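Local coordinates for protein transcriptional regulator (Rhodococcus sp., PDB 2O0Y) that probably binds DNA and regulates transcription as a two-subunit member of the IclR family, at residues B[26-31]-B[53-58]. Sequence-based numbering, arbitrary orientation.
Sequences IDLLEL and TTVVRL
Leu-28, from helix 18-29, points at helix 52-64 and divides its two methyls between Val-55 and Leu-58, a worked example of one forked side chain joining two helices. Its CD1 branch meets Leu-58, lying 3.9 Å from CB of Leu-58 and 4.1 Å from CD1 of Leu-58, and the two leucine side chains run roughly perpendicular to each other. The other branch turns to the preceding helical turn, where CD2 of Leu-28 sits 4.1 Å from CG1 of Val-55, the two side chains meeting at a slant. The CB of Leu-28 already points at helix 52-64, and with CG anti to the carbonyl carbon (chi1 -71°) both methyls end up facing it; CA of Leu-28 and CA of Val-55 are 8.5 Å apart. In Val-55, CG1 stands anti to the backbone N (chi1 -178°), and this is the methyl that Leu-28 touches. Helix 41-48 closes over this buried, purely apolar contact, with Leu-44 and Thr-48 against Leu-28 and Leu-41 against Val-55. Such packing of a first helix against the last of three is characteristic of the winged helix-turn-helix domain, here that of the IclR family, in which helix 52-64 is probably the DNA-recognition helix.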
loop_
_atom_site.group_PDB
_atom_site.type_symbol
_atom_site.label_atom_id
_atom_site.label_comp_id
_atom_site.label_asym_id
_atom_site.label_seq_id
_atom_site.Cartn_x
_atom_site.Cartn_y
_atom_site.Cartn_z
ATOM N N ILE B 26 7.318 0.088 -20.806
ATOM C CA ILE B 26 8.028 0.957 -19.853
ATOM C C ILE B 26 7.830 2.441 -20.164
ATOM O O ILE B 26 7.578 3.239 -19.245
ATOM C CB ILE B 26 9.532 0.555 -19.772
ATOM C CG1 ILE B 26 9.656 -0.908 -19.310
ATOM C CG2 ILE B 26 10.315 1.499 -18.825
ATOM C CD1 ILE B 26 11.114 -1.515 -19.544
ATOM N N ASP B 27 7.977 2.863 -21.423
ATOM C CA ASP B 27 7.774 4.262 -21.764
ATOM C C ASP B 27 6.374 4.784 -21.375
ATOM O O ASP B 27 6.172 5.976 -21.017
ATOM C CB ASP B 27 8.019 4.465 -23.298
ATOM C CG ASP B 27 9.444 4.239 -23.685
ATOM O OD1 ASP B 27 10.322 4.157 -22.777
ATOM O OD2 ASP B 27 9.720 4.093 -24.906
ATOM N N LEU B 28 5.379 3.915 -21.491
ATOM C CA LEU B 28 3.990 4.303 -21.150
ATOM C C LEU B 28 3.845 4.415 -19.642
ATOM O O LEU B 28 3.314 5.396 -19.149
ATOM C CB LEU B 28 2.970 3.244 -21.690
ATOM C CG LEU B 28 2.837 3.280 -23.227
ATOM C CD1 LEU B 28 2.057 2.017 -23.727
ATOM C CD2 LEU B 28 1.989 4.546 -23.630
ATOM N N LEU B 29 4.355 3.427 -18.903
ATOM C CA LEU B 29 4.262 3.474 -17.438
ATOM C C LEU B 29 5.017 4.657 -16.870
ATOM O O LEU B 29 4.623 5.258 -15.881
ATOM C CB LEU B 29 4.837 2.178 -16.882
ATOM C CG LEU B 29 4.026 0.903 -17.123
ATOM C CD1 LEU B 29 4.818 -0.344 -16.700
ATOM C CD2 LEU B 29 2.739 1.036 -16.259
ATOM N N GLU B 30 6.114 5.013 -17.504
ATOM C CA GLU B 30 6.866 6.209 -17.051
ATOM C C GLU B 30 6.082 7.498 -17.101
ATOM O O GLU B 30 6.452 8.489 -16.461
ATOM C CB GLU B 30 8.120 6.362 -17.905
ATOM C CG GLU B 30 9.114 5.245 -17.681
ATOM C CD GLU B 30 9.981 5.466 -16.475
ATOM O OE1 GLU B 30 9.851 6.540 -15.815
ATOM O OE2 GLU B 30 10.795 4.565 -16.169
ATOM N N LEU B 31 4.981 7.534 -17.855
ATOM C CA LEU B 31 4.212 8.791 -17.924
ATOM C C LEU B 31 3.300 8.936 -16.682
ATOM O O LEU B 31 2.722 9.963 -16.453
ATOM C CB LEU B 31 3.305 8.789 -19.192
ATOM C CG LEU B 31 4.081 8.949 -20.506
ATOM C CD1 LEU B 31 3.115 8.686 -21.697
ATOM C CD2 LEU B 31 4.670 10.344 -20.535
ATOM N N THR B 53 -2.636 3.566 -32.900
ATOM C CA THR B 53 -2.985 2.118 -32.966
ATOM C C THR B 53 -2.027 1.232 -32.140
ATOM O O THR B 53 -2.449 0.249 -31.533
ATOM C CB THR B 53 -3.051 1.585 -34.434
ATOM O OG1 THR B 53 -1.771 1.781 -35.059
ATOM C CG2 THR B 53 -4.108 2.322 -35.229
ATOM N N THR B 54 -0.751 1.601 -32.106
ATOM C CA THR B 54 0.253 0.921 -31.274
ATOM C C THR B 54 -0.056 1.133 -29.814
ATOM O O THR B 54 -0.099 0.169 -29.065
ATOM C CB THR B 54 1.650 1.448 -31.583
ATOM O OG1 THR B 54 1.894 1.207 -32.953
ATOM C CG2 THR B 54 2.736 0.799 -30.708
ATOM N N VAL B 55 -0.306 2.380 -29.403
ATOM C CA VAL B 55 -0.696 2.632 -28.002
ATOM C C VAL B 55 -1.984 1.912 -27.605
ATOM O O VAL B 55 -2.065 1.337 -26.508
ATOM C CB VAL B 55 -0.845 4.129 -27.662
ATOM C CG1 VAL B 55 -1.195 4.280 -26.148
ATOM C CG2 VAL B 55 0.507 4.878 -27.913
ATOM N N VAL B 56 -3.003 1.958 -28.469
ATOM C CA VAL B 56 -4.276 1.292 -28.176
ATOM C C VAL B 56 -4.030 -0.197 -27.931
ATOM O O VAL B 56 -4.558 -0.765 -26.978
ATOM C CB VAL B 56 -5.308 1.544 -29.293
ATOM C CG1 VAL B 56 -6.617 0.689 -29.109
ATOM C CG2 VAL B 56 -5.626 3.008 -29.402
ATOM N N ARG B 57 -3.246 -0.850 -28.785
ATOM C CA ARG B 57 -2.963 -2.277 -28.601
ATOM C C ARG B 57 -2.230 -2.571 -27.277
ATOM O O ARG B 57 -2.540 -3.532 -26.565
ATOM C CB ARG B 57 -2.161 -2.796 -29.785
ATOM C CG ARG B 57 -1.476 -4.137 -29.575
ATOM C CD ARG B 57 -1.051 -4.807 -30.915
ATOM N NE ARG B 57 -0.298 -3.937 -31.843
ATOM C CZ ARG B 57 0.820 -3.238 -31.586
ATOM N NH1 ARG B 57 1.376 -3.203 -30.367
ATOM N NH2 ARG B 57 1.364 -2.512 -32.569
ATOM N N LEU B 58 -1.241 -1.754 -26.952
ATOM C CA LEU B 58 -0.473 -2.000 -25.701
ATOM C C LEU B 58 -1.320 -1.722 -24.497
ATOM O O LEU B 58 -1.275 -2.498 -23.518
ATOM C CB LEU B 58 0.826 -1.174 -25.653
ATOM C CG LEU B 58 1.893 -1.548 -26.691
ATOM C CD1 LEU B 58 3.018 -0.457 -26.826
ATOM C CD2 LEU B 58 2.515 -2.927 -26.358
#